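Local coordinates for fiber protein (Human adenovirus 16, PDB 3CNC) that forms the receptor-binding knob at the tip of the adenovirus fiber and probably attaches the virus to CD46 on host cells, at residues Glu26-Leu30 against Ala127-Met131; Pro36-Cys40 against Cys51-Leu55; Thr77-Lys82 against Glu200-Leu206; Asp150-Cys156 against Val170-Arg176. All coordinates share one frame. Residue numbers count along the deposited sequence, not the author numbering.

Interaction 1. Residues Glu26-Leu30 against Ala127-Met131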
loop_
_atom_site.group_PDB
_atom_site.type_symbol
_atom_site.label_atom_id
_atom_site.label_comp_id
_atom_site.label_asym_id
_atom_site.label_seq_id
_atom_site.Cartn_x
_atom_site.Cartn_y
_atom_site.Cartn_z
ATOM N N GLU A 26 15.529 -1.292 17.206
ATOM C CA GLU A 26 15.224 -0.333 16.150
ATOM C C GLU A 26 14.012 0.509 16.563
ATOM O O GLU A 26 12.869 0.067 16.445
ATOM C CB GLU A 26 14.939 -1.072 14.844
ATOM C CG GLU A 26 16.173 -1.699 14.229
ATOM C CD GLU A 26 15.860 -2.476 12.968
ATOM O OE1 GLU A 26 15.013 -2.007 12.172
ATOM O OE2 GLU A 26 16.474 -3.548 12.769
ATOM N N ASN A 27 14.276 1.725 17.042
ATOM C CA ASN A 27 13.218 2.625 17.501
ATOM C C ASN A 27 12.384 3.331 16.414
ATOM O O ASN A 27 11.588 4.209 16.727
ATOM C CB ASN A 27 13.807 3.672 18.446
ATOM C CG ASN A 27 14.798 4.583 17.756
ATOM O OD1 ASN A 27 15.258 5.563 18.340
ATOM N ND2 ASN A 27 15.134 4.267 16.507
ATOM N N ASN A 28 12.562 2.965 15.147
ATOM C CA ASN A 28 11.766 3.578 14.080
ATOM C C ASN A 28 10.568 2.671 13.795
ATOM O O ASN A 28 9.803 2.882 12.856
ATOM C CB ASN A 28 12.609 3.744 12.817
ATOM C CG ASN A 28 13.026 2.420 12.221
ATOM O OD1 ASN A 28 13.344 1.476 12.942
ATOM N ND2 ASN A 28 13.041 2.345 10.900
ATOM N N THR A 29 10.410 1.656 14.633
ATOM C CA THR A 29 9.324 0.700 14.489
ATOM C C THR A 29 8.618 0.499 15.815
ATOM O O THR A 29 9.257 0.222 16.832
ATOM C CB THR A 29 9.850 -0.673 14.017
ATOM O OG1 THR A 29 10.479 -0.532 12.740
ATOM C CG2 THR A 29 8.714 -1.665 13.902
ATOM N N LEU A 30 7.298 0.653 15.800
ATOM C CA LEU A 30 6.486 0.450 16.996
ATOM C C LEU A 30 5.581 -0.729 16.634
ATOM O O LEU A 30 4.802 -0.643 15.680
ATOM C CB LEU A 30 5.655 1.701 17.305
ATOM C CG LEU A 30 4.864 1.658 18.614
ATOM C CD1 LEU A 30 5.825 1.535 19.804
ATOM C CD2 LEU A 30 4.017 2.914 18.754
ATOM N N ALA A 127 6.211 7.697 22.305
ATOM C CA ALA A 127 6.073 7.063 21.010
ATOM C C ALA A 127 5.107 8.002 20.278
ATOM O O ALA A 127 4.379 7.595 19.370
ATOM C CB ALA A 127 5.450 5.677 21.182
ATOM N N LYS A 128 5.108 9.266 20.709
ATOM C CA LYS A 128 4.234 10.292 20.149
ATOM C C LYS A 128 4.399 10.402 18.646
ATOM O O LYS A 128 3.424 10.587 17.913
ATOM C CB LYS A 128 4.524 11.644 20.798
ATOM C CG LYS A 128 3.513 12.725 20.452
ATOM C CD LYS A 128 3.991 14.073 20.948
ATOM C CE LYS A 128 3.218 15.205 20.289
ATOM N NZ LYS A 128 4.074 16.414 20.110
ATOM N N GLY A 129 5.641 10.275 18.193
ATOM C CA GLY A 129 5.916 10.351 16.775
ATOM C C GLY A 129 5.262 9.278 15.921
ATOM O O GLY A 129 5.319 9.354 14.692
ATOM N N PHE A 130 4.649 8.276 16.551
ATOM C CA PHE A 130 3.991 7.191 15.816
ATOM C C PHE A 130 2.486 7.387 15.715
ATOM O O PHE A 130 1.805 6.649 15.002
ATOM C CB PHE A 130 4.243 5.839 16.499
ATOM C CG PHE A 130 5.656 5.356 16.397
ATOM C CD1 PHE A 130 6.575 5.630 17.403
ATOM C CD2 PHE A 130 6.072 4.627 15.283
ATOM C CE1 PHE A 130 7.912 5.177 17.300
ATOM C CE2 PHE A 130 7.387 4.173 15.164
ATOM C CZ PHE A 130 8.311 4.447 16.174
ATOM N N MET A 131 1.968 8.372 16.439
ATOM C CA MET A 131 0.534 8.639 16.460
ATOM C C MET A 131 -0.018 9.322 15.219
ATOM O O MET A 131 0.699 10.004 14.487
ATOM C CB MET A 131 0.185 9.507 17.672
ATOM C CG MET A 131 0.561 8.894 18.997
ATOM S SD MET A 131 -0.339 7.366 19.272
ATOM C CE MET A 131 0.904 6.157 18.758
#
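E26 opens a type I turn that runs to T29. A weak bond from T29 N to E26 O (3.4 Å) closes it. At N27 the backbone reaches the other segment: N27 O lies 3.3 Å from F130 CZ, at the ring edge. N28 O follows along the same edge, 3.6 Å from F130 CE2. The CA-to-CB bond of T29 points away from 127-131, and its OG1 is hydrogen-bonded to G62 of the second subunit. L30 makes the main contact. Its CB stands over the face of the F130 ring, 3.6 Å from the centroid and 12° off the normal, a CH-pi contact. L30 CD2 reaches A127 CB at 3.9 Å. The 3-10 turn at 128-130 presents the ring, with F130 N bonded to A127 O (2.9 Å). The contact joins strand 29-31 and the turn before it to the long loop between strands 118-119 and 151-159. F130 also packs on F113 of strand 112-115 and K59 of strand 51-60, the two sheet neighbours of strand 29-31.

Interaction 2. Residues Pro36-Cys40 against Cys51-Leu55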
loop_
_atom_site.group_PDB
_atom_site.type_symbol
_atom_site.label_atom_id
_atom_site.label_comp_id
_atom_site.label_asym_id
_atom_site.label_seq_id
_atom_site.Cartn_x
_atom_site.Cartn_y
_atom_site.Cartn_z
ATOM N N PRO A 36 2.862 -12.586 17.833
ATOM C CA PRO A 36 2.619 -12.440 19.276
ATOM C C PRO A 36 1.607 -13.446 19.867
ATOM O O PRO A 36 0.825 -14.071 19.142
ATOM C CB PRO A 36 2.108 -11.010 19.386
ATOM C CG PRO A 36 1.335 -10.860 18.110
ATOM C CD PRO A 36 2.277 -11.454 17.089
ATOM N N SER A 37 1.637 -13.589 21.190
ATOM C CA SER A 37 0.717 -14.472 21.895
ATOM C C SER A 37 -0.594 -13.705 21.990
ATOM O O SER A 37 -0.617 -12.504 21.721
ATOM C CB SER A 37 1.234 -14.767 23.304
ATOM O OG SER A 37 2.524 -15.351 23.265
ATOM N N ALA A 38 -1.679 -14.381 22.363
ATOM C CA ALA A 38 -2.967 -13.702 22.483
ATOM C C ALA A 38 -2.718 -12.424 23.277
ATOM O O ALA A 38 -2.224 -12.466 24.410
ATOM C CB ALA A 38 -3.983 -14.601 23.196
ATOM N N ASN A 39 -3.054 -11.288 22.676
ATOM C CA ASN A 39 -2.817 -9.989 23.302
ATOM C C ASN A 39 -3.981 -9.032 23.075
ATOM O O ASN A 39 -3.935 -7.877 23.497
ATOM C CB ASN A 39 -1.550 -9.371 22.688
ATOM C CG ASN A 39 -1.682 -9.157 21.159
ATOM O OD1 ASN A 39 -2.709 -9.482 20.569
ATOM N ND2 ASN A 39 -0.636 -8.614 20.528
ATOM N N CYS A 40 -5.035 -9.516 22.432
ATOM C CA CYS A 40 -6.141 -8.646 22.084
ATOM C C CYS A 40 -7.535 -9.208 22.398
ATOM O O CYS A 40 -7.781 -10.404 22.243
ATOM C CB CYS A 40 -5.997 -8.332 20.589
ATOM S SG CYS A 40 -7.097 -7.118 19.882
ATOM N N CYS A 51 -7.651 -13.337 21.140
ATOM C CA CYS A 51 -7.080 -13.376 19.790
ATOM C C CYS A 51 -5.714 -12.685 19.727
ATOM O O CYS A 51 -5.337 -11.928 20.628
ATOM C CB CYS A 51 -8.033 -12.760 18.763
ATOM S SG CYS A 51 -8.297 -11.004 18.942
ATOM N N LYS A 52 -4.973 -12.968 18.660
ATOM C CA LYS A 52 -3.638 -12.409 18.472
ATOM C C LYS A 52 -3.637 -11.276 17.452
ATOM O O LYS A 52 -4.002 -11.472 16.295
ATOM C CB LYS A 52 -2.680 -13.509 18.023
ATOM C CG LYS A 52 -2.594 -14.666 18.990
ATOM C CD LYS A 52 -2.001 -15.897 18.327
ATOM C CE LYS A 52 -1.898 -17.059 19.314
ATOM N NZ LYS A 52 -1.465 -18.324 18.644
ATOM N N LEU A 53 -3.225 -10.094 17.899
ATOM C CA LEU A 53 -3.165 -8.917 17.043
ATOM C C LEU A 53 -1.733 -8.592 16.650
ATOM O O LEU A 53 -0.875 -8.388 17.514
ATOM C CB LEU A 53 -3.741 -7.698 17.761
ATOM C CG LEU A 53 -3.492 -6.363 17.038
ATOM C CD1 LEU A 53 -4.373 -6.283 15.804
ATOM C CD2 LEU A 53 -3.787 -5.208 17.970
ATOM N N THR A 54 -1.469 -8.560 15.348
ATOM C CA THR A 54 -0.137 -8.197 14.871
ATOM C C THR A 54 -0.271 -6.812 14.242
ATOM O O THR A 54 -1.034 -6.611 13.298
ATOM C CB THR A 54 0.390 -9.172 13.818
ATOM O OG1 THR A 54 0.484 -10.477 14.394
ATOM C CG2 THR A 54 1.781 -8.750 13.352
ATOM N N LEU A 55 0.451 -5.850 14.783
ATOM C CA LEU A 55 0.381 -4.505 14.258
ATOM C C LEU A 55 1.782 -3.935 14.199
ATOM O O LEU A 55 2.511 -3.961 15.186
ATOM C CB LEU A 55 -0.499 -3.627 15.156
ATOM C CG LEU A 55 -0.596 -2.143 14.761
ATOM C CD1 LEU A 55 -1.438 -2.016 13.510
ATOM C CD2 LEU A 55 -1.215 -1.322 15.910
#
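Five hydrogen bonds join the two segments, and N39 takes part in three. Two of these come from its side-chain amide, which pairs with the backbone of L53 in both directions. L53 N donates to N39 OD1 (2.8 Å), and N39 ND2 donates to L53 O (3.0 Å). With chi1 near +60° the amide lies alongside the strand and fills both backbone positions of one residue. The backbone bonds lie next to it. C51 O accepts from N39 N (3.1 Å) and from C40 N (3.0 Å). The return bond from C51 N to C40 O is weak (3.1 Å, 125°). C40 and C51 thus form a single antiparallel hydrogen-bonded bridge.

Two apolar side-chain contacts centre on C40. C40 CB touches L53 CB (3.7 Å) and C51 SG (3.9 Å). The two cysteines do not form a disulfide. P36 and K52 add van der Waals contacts with polar atoms. P36 lies against the strand further along, with P36 CG 3.4 Å from L53 O and P36 CD 3.4 Å from T54 OG1. The aliphatic part of K52 packs against the backbone of 37-38, with K52 CG 3.5 Å from A38 N.

The 36-40 loop runs beside 51-55 on the side away from strand 63-72, the side that strand 29-31 occupies further along. These strands belong to one antiparallel sheet of the fiber knob beta-sandwich.

Interaction 3. Residues Thr77-Lys82 against Glu200-Leu206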
loop_
_atom_site.group_PDB
_atom_site.type_symbol
_atom_site.label_atom_id
_atom_site.label_comp_id
_atom_site.label_asym_id
_atom_site.label_seq_id
_atom_site.Cartn_x
_atom_site.Cartn_y
_atom_site.Cartn_z
ATOM N N THR A 77 -13.909 -16.470 18.896
ATOM C CA THR A 77 -13.373 -15.843 17.693
ATOM C C THR A 77 -13.330 -16.841 16.548
ATOM O O THR A 77 -13.655 -16.500 15.408
ATOM C CB THR A 77 -11.923 -15.279 17.891
ATOM O OG1 THR A 77 -10.988 -16.361 18.037
ATOM C CG2 THR A 77 -11.858 -14.371 19.114
ATOM N N ASN A 78 -12.954 -18.079 16.850
ATOM C CA ASN A 78 -12.845 -19.084 15.803
ATOM C C ASN A 78 -14.174 -19.679 15.355
ATOM O O ASN A 78 -14.221 -20.639 14.594
ATOM C CB ASN A 78 -11.851 -20.166 16.231
ATOM C CG ASN A 78 -10.450 -19.592 16.465
ATOM O OD1 ASN A 78 -10.050 -18.624 15.811
ATOM N ND2 ASN A 78 -9.703 -20.185 17.390
ATOM N N THR A 79 -15.260 -19.066 15.801
ATOM C CA THR A 79 -16.588 -19.522 15.433
ATOM C C THR A 79 -17.304 -18.408 14.693
ATOM O O THR A 79 -18.224 -18.657 13.910
ATOM C CB THR A 79 -17.399 -19.900 16.680
ATOM O OG1 THR A 79 -16.803 -21.044 17.298
ATOM C CG2 THR A 79 -18.833 -20.222 16.310
ATOM N N LEU A 80 -16.860 -17.178 14.940
ATOM C CA LEU A 80 -17.452 -15.998 14.330
ATOM C C LEU A 80 -17.838 -16.144 12.870
ATOM O O LEU A 80 -18.837 -15.569 12.436
ATOM C CB LEU A 80 -16.507 -14.805 14.472
ATOM C CG LEU A 80 -16.396 -14.180 15.860
ATOM C CD1 LEU A 80 -15.216 -13.230 15.888
ATOM C CD2 LEU A 80 -17.696 -13.457 16.209
ATOM N N PHE A 81 -17.065 -16.911 12.107
ATOM C CA PHE A 81 -17.354 -17.061 10.687
ATOM C C PHE A 81 -18.296 -18.185 10.280
ATOM O O PHE A 81 -18.246 -18.677 9.150
ATOM C CB PHE A 81 -16.045 -17.140 9.896
ATOM C CG PHE A 81 -15.356 -15.802 9.730
ATOM C CD1 PHE A 81 -14.144 -15.707 9.061
ATOM C CD2 PHE A 81 -15.932 -14.634 10.229
ATOM C CE1 PHE A 81 -13.519 -14.474 8.891
ATOM C CE2 PHE A 81 -15.309 -13.398 10.063
ATOM C CZ PHE A 81 -14.102 -13.319 9.392
ATOM N N LYS A 82 -19.163 -18.588 11.202
ATOM C CA LYS A 82 -20.152 -19.604 10.897
ATOM C C LYS A 82 -21.402 -18.811 10.532
ATOM O O LYS A 82 -22.464 -19.379 10.276
ATOM C CB LYS A 82 -20.418 -20.505 12.105
ATOM C CG LYS A 82 -19.192 -21.275 12.557
ATOM C CD LYS A 82 -19.531 -22.686 13.027
ATOM C CE LYS A 82 -20.442 -22.691 14.252
ATOM N NZ LYS A 82 -20.654 -24.079 14.765
ATOM N N GLU A 200 -17.471 -20.701 7.022
ATOM C CA GLU A 200 -17.217 -21.987 7.665
ATOM C C GLU A 200 -18.472 -22.642 8.253
ATOM O O GLU A 200 -19.572 -22.085 8.207
ATOM C CB GLU A 200 -16.179 -21.840 8.784
ATOM C CG GLU A 200 -14.805 -21.312 8.366
ATOM C CD GLU A 200 -14.141 -22.125 7.264
ATOM O OE1 GLU A 200 -14.386 -23.347 7.161
ATOM O OE2 GLU A 200 -13.353 -21.532 6.502
ATOM N N THR A 201 -18.275 -23.834 8.811
ATOM C CA THR A 201 -19.328 -24.624 9.441
ATOM C C THR A 201 -18.737 -25.222 10.712
ATOM O O THR A 201 -19.455 -25.631 11.620
ATOM C CB THR A 201 -19.798 -25.767 8.509
ATOM O OG1 THR A 201 -20.815 -25.278 7.628
ATOM C CG2 THR A 201 -20.347 -26.935 9.311
ATOM N N THR A 202 -17.410 -25.257 10.761
ATOM C CA THR A 202 -16.689 -25.806 11.897
ATOM C C THR A 202 -15.917 -24.688 12.569
ATOM O O THR A 202 -15.843 -23.580 12.047
ATOM C CB THR A 202 -15.674 -26.857 11.434
ATOM O OG1 THR A 202 -16.275 -27.683 10.431
ATOM C CG2 THR A 202 -15.228 -27.726 12.604
ATOM N N GLU A 203 -15.354 -24.972 13.736
ATOM C CA GLU A 203 -14.548 -23.981 14.425
ATOM C C GLU A 203 -13.203 -23.985 13.686
ATOM O O GLU A 203 -12.469 -24.972 13.722
ATOM C CB GLU A 203 -14.351 -24.367 15.892
ATOM C CG GLU A 203 -13.331 -23.509 16.613
ATOM C CD GLU A 203 -13.045 -23.981 18.027
ATOM O OE1 GLU A 203 -12.111 -23.439 18.661
ATOM O OE2 GLU A 203 -13.754 -24.891 18.512
ATOM N N VAL A 204 -12.901 -22.889 12.993
ATOM C CA VAL A 204 -11.652 -22.768 12.240
ATOM C C VAL A 204 -10.946 -21.484 12.657
ATOM O O VAL A 204 -11.594 -20.453 12.836
ATOM C CB VAL A 204 -11.920 -22.695 10.718
ATOM C CG1 VAL A 204 -10.624 -22.913 9.946
ATOM C CG2 VAL A 204 -12.964 -23.727 10.324
ATOM N N THR A 205 -9.626 -21.540 12.806
ATOM C CA THR A 205 -8.870 -20.356 13.206
ATOM C C THR A 205 -9.111 -19.149 12.301
ATOM O O THR A 205 -8.888 -19.202 11.092
ATOM C CB THR A 205 -7.367 -20.629 13.241
ATOM O OG1 THR A 205 -7.088 -21.599 14.255
ATOM C CG2 THR A 205 -6.606 -19.341 13.562
ATOM N N LEU A 206 -9.565 -18.060 12.907
ATOM C CA LEU A 206 -9.857 -16.826 12.183
ATOM C C LEU A 206 -8.560 -16.094 11.825
ATOM O O LEU A 206 -7.802 -15.677 12.701
ATOM C CB LEU A 206 -10.767 -15.932 13.038
ATOM C CG LEU A 206 -10.958 -14.464 12.655
ATOM C CD1 LEU A 206 -11.479 -14.358 11.246
ATOM C CD2 LEU A 206 -11.931 -13.816 13.623
#
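Two connecting loops of the fiber knob beta-sandwich meet here. One follows strand 63-72 and the other precedes strand 211-216. Three backbone NH groups of 200-206 find acceptors on 77-82. E200 N donates to F81 O (3.0 Å, 161°). L206 N donates to the side chain of N78, at OD1 (3.0 Å, 166°). V204 N gives a weaker bond to N78 O (3.1 Å, 133°), which E203 CA also approaches at 3.4 Å in a CA-H...O contact. N78 therefore serves the other loop with both its backbone and its side-chain oxygen.

Other polar groups are satisfied nearby. T77 OG1 bonds to S74 O and T79 OG1 to E75 O. E200 OE2 accepts from T161 N and also bonds to Y158 OH. Within 77-82, K82 N donates to T79 O (2.9 Å).

F81 and L206 are buried, and the F81 ring also meets Y158 edge-to-face. K82 lies at the exposed side, where K82 CD comes to 3.3 Å from T201 O.

Interaction 4. Residues Asp150-Cys156 against Val170-Arg176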
loop_
_atom_site.group_PDB
_atom_site.type_symbol
_atom_site.label_atom_id
_atom_site.label_comp_id
_atom_site.label_asym_id
_atom_site.label_seq_id
_atom_site.Cartn_x
_atom_site.Cartn_y
_atom_site.Cartn_z
ATOM N N ASP A 150 -11.079 11.471 8.575
ATOM C CA ASP A 150 -10.472 10.622 9.591
ATOM C C ASP A 150 -10.579 9.143 9.266
ATOM O O ASP A 150 -10.211 8.307 10.088
ATOM C CB ASP A 150 -11.108 10.892 10.955
ATOM C CG ASP A 150 -10.683 12.232 11.547
ATOM O OD1 ASP A 150 -9.972 13.000 10.860
ATOM O OD2 ASP A 150 -11.061 12.518 12.704
ATOM N N TYR A 151 -11.055 8.817 8.066
ATOM C CA TYR A 151 -11.219 7.418 7.685
ATOM C C TYR A 151 -10.383 6.903 6.518
ATOM O O TYR A 151 -10.187 7.593 5.510
ATOM C CB TYR A 151 -12.681 7.123 7.330
ATOM C CG TYR A 151 -13.692 7.381 8.414
ATOM C CD1 TYR A 151 -14.517 8.507 8.368
ATOM C CD2 TYR A 151 -13.862 6.477 9.463
ATOM C CE1 TYR A 151 -15.496 8.725 9.340
ATOM C CE2 TYR A 151 -14.835 6.679 10.439
ATOM C CZ TYR A 151 -15.652 7.803 10.372
ATOM O OH TYR A 151 -16.634 7.984 11.317
ATOM N N ILE A 152 -9.922 5.664 6.655
ATOM C CA ILE A 152 -9.174 4.993 5.606
ATOM C C ILE A 152 -9.992 3.737 5.319
ATOM O O ILE A 152 -10.369 3.016 6.251
ATOM C CB ILE A 152 -7.755 4.550 6.077
ATOM C CG1 ILE A 152 -6.846 5.761 6.299
ATOM C CG2 ILE A 152 -7.139 3.628 5.052
ATOM C CD1 ILE A 152 -5.524 5.418 7.003
ATOM N N TYR A 153 -10.293 3.487 4.049
ATOM C CA TYR A 153 -11.031 2.292 3.671
ATOM C C TYR A 153 -10.131 1.430 2.792
ATOM O O TYR A 153 -9.290 1.944 2.049
ATOM C CB TYR A 153 -12.317 2.645 2.918
ATOM C CG TYR A 153 -13.173 3.659 3.638
ATOM C CD1 TYR A 153 -12.994 5.026 3.418
ATOM C CD2 TYR A 153 -14.133 3.259 4.571
ATOM C CE1 TYR A 153 -13.745 5.973 4.112
ATOM C CE2 TYR A 153 -14.897 4.200 5.273
ATOM C CZ TYR A 153 -14.693 5.556 5.035
ATOM O OH TYR A 153 -15.429 6.501 5.707
ATOM N N GLY A 154 -10.296 0.116 2.886
ATOM C CA GLY A 154 -9.477 -0.780 2.096
ATOM C C GLY A 154 -10.027 -2.187 2.138
ATOM O O GLY A 154 -11.225 -2.381 2.369
ATOM N N GLU A 155 -9.158 -3.175 1.952
ATOM C CA GLU A 155 -9.627 -4.549 1.948
ATOM C C GLU A 155 -8.565 -5.627 2.179
ATOM O O GLU A 155 -7.401 -5.466 1.804
ATOM C CB GLU A 155 -10.316 -4.801 0.612
ATOM C CG GLU A 155 -11.382 -5.846 0.648
ATOM C CD GLU A 155 -12.296 -5.733 -0.545
ATOM O OE1 GLU A 155 -11.869 -6.104 -1.663
ATOM O OE2 GLU A 155 -13.437 -5.252 -0.360
ATOM N N CYS A 156 -8.976 -6.718 2.818
ATOM C CA CYS A 156 -8.092 -7.859 3.038
ATOM C C CYS A 156 -8.936 -9.121 2.867
ATOM O O CYS A 156 -10.065 -9.039 2.363
ATOM C CB CYS A 156 -7.392 -7.804 4.414
ATOM S SG CYS A 156 -8.402 -7.897 5.886
ATOM N N VAL A 170 -12.296 -3.277 5.266
ATOM C CA VAL A 170 -11.574 -2.712 6.391
ATOM C C VAL A 170 -11.759 -1.212 6.518
ATOM O O VAL A 170 -11.654 -0.487 5.530
ATOM C CB VAL A 170 -10.072 -2.970 6.232
ATOM C CG1 VAL A 170 -9.320 -2.404 7.420
ATOM C CG2 VAL A 170 -9.822 -4.458 6.054
ATOM N N THR A 171 -12.022 -0.746 7.734
ATOM C CA THR A 171 -12.182 0.687 7.970
ATOM C C THR A 171 -11.259 1.080 9.096
ATOM O O THR A 171 -11.276 0.457 10.152
ATOM C CB THR A 171 -13.598 1.076 8.416
ATOM O OG1 THR A 171 -14.546 0.647 7.442
ATOM C CG2 THR A 171 -13.701 2.591 8.564
ATOM N N VAL A 172 -10.442 2.102 8.869
ATOM C CA VAL A 172 -9.542 2.564 9.905
ATOM C C VAL A 172 -10.004 3.947 10.305
ATOM O O VAL A 172 -10.248 4.791 9.451
ATOM C CB VAL A 172 -8.084 2.661 9.410
ATOM C CG1 VAL A 172 -7.166 2.953 10.572
ATOM C CG2 VAL A 172 -7.679 1.383 8.727
ATOM N N THR A 173 -10.157 4.176 11.601
ATOM C CA THR A 173 -10.567 5.487 12.069
ATOM C C THR A 173 -9.402 6.078 12.846
ATOM O O THR A 173 -8.858 5.426 13.735
ATOM C CB THR A 173 -11.793 5.409 12.993
ATOM O OG1 THR A 173 -12.832 4.660 12.350
ATOM C CG2 THR A 173 -12.308 6.821 13.302
ATOM N N LEU A 174 -9.006 7.300 12.501
ATOM C CA LEU A 174 -7.894 7.945 13.197
ATOM C C LEU A 174 -8.404 9.137 14.025
ATOM O O LEU A 174 -9.122 9.988 13.504
ATOM C CB LEU A 174 -6.840 8.416 12.186
ATOM C CG LEU A 174 -6.272 7.377 11.198
ATOM C CD1 LEU A 174 -5.366 8.051 10.187
ATOM C CD2 LEU A 174 -5.504 6.311 11.945
ATOM N N ASN A 175 -8.039 9.172 15.305
ATOM C CA ASN A 175 -8.426 10.253 16.206
ATOM C C ASN A 175 -9.791 10.869 15.975
ATOM O O ASN A 175 -9.854 12.078 15.769
ATOM C CB ASN A 175 -7.481 11.452 16.098
ATOM C CG ASN A 175 -6.049 11.105 16.285
ATOM O OD1 ASN A 175 -5.703 10.271 17.114
ATOM N ND2 ASN A 175 -5.184 11.783 15.535
ATOM N N ARG A 176 -10.894 10.145 15.991
ATOM C CA ARG A 176 -12.102 10.925 15.753
ATOM C C ARG A 176 -12.853 11.222 17.041
ATOM O O ARG A 176 -13.477 12.277 17.183
ATOM C CB ARG A 176 -13.021 10.251 14.742
ATOM C CG ARG A 176 -13.693 11.280 13.864
ATOM C CD ARG A 176 -14.794 10.709 13.005
ATOM N NE ARG A 176 -15.936 10.292 13.801
ATOM C CZ ARG A 176 -17.172 10.229 13.331
ATOM N NH1 ARG A 176 -17.416 10.563 12.074
ATOM N NH2 ARG A 176 -18.161 9.828 14.114
#
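Five backbone hydrogen bonds hold these antiparallel strands together. I152 and V172 form a reciprocal pair: V172 N to I152 O is 2.8 Å, and I152 N to V172 O is 2.9 Å. G154 and V170 form the next such pair, with G154 N to V170 O at 3.0 Å and V170 N to G154 O at 3.2 Å. L174 N to D150 O (2.9 Å) extends the pairing to the start of the hairpin. The axes of 151-156 and 170-174 come within 4.7 Å at closest, at 163° between their N-to-C directions.

I152, V172 and V170 share one face, where I152 CB meets V172 CB at 3.8 Å. V170 CG2 also touches C156 SG (3.7 Å). V170 and V172 pack on F211 of strand 211-216, in the other sheet. Y151, Y153, T171 and T173 take the opposite face. There Y153 CE2 lies 3.9 Å from T171 CG2, and Y151 OH lies over a face of the R176 guanidinium.

Y151 and Y153 pack on K159 of the third subunit, and I152 on its F212. This beta hairpin forms one edge of the four-stranded sheet of the knob sandwich, at a trimer interface.

In the fold
Interactions 1 and 2 both involve the sheet containing strands 29-31, 51-60, 63-72 and 211-216. Interaction 4 lies in the four-stranded sheet, about 20 Å from both between centres. Interaction 3 joins loops farther out, about 34 Å from interaction 1 between centres, and touches interaction 2 where C51 CB meets T77 CG2 at 4.2 Å. Interaction 1 is buried and rests on apolar and CH-pi contacts. The others are partly buried, and interaction 3 has the most exposed residues. Interaction 4 uses regular strand pairing. In interaction 2 a loop asparagine bonds a strand backbone; in interaction 3 an asparagine bonds another loop. Interactions 1 and 4 border other subunits; 2 and 3 do not.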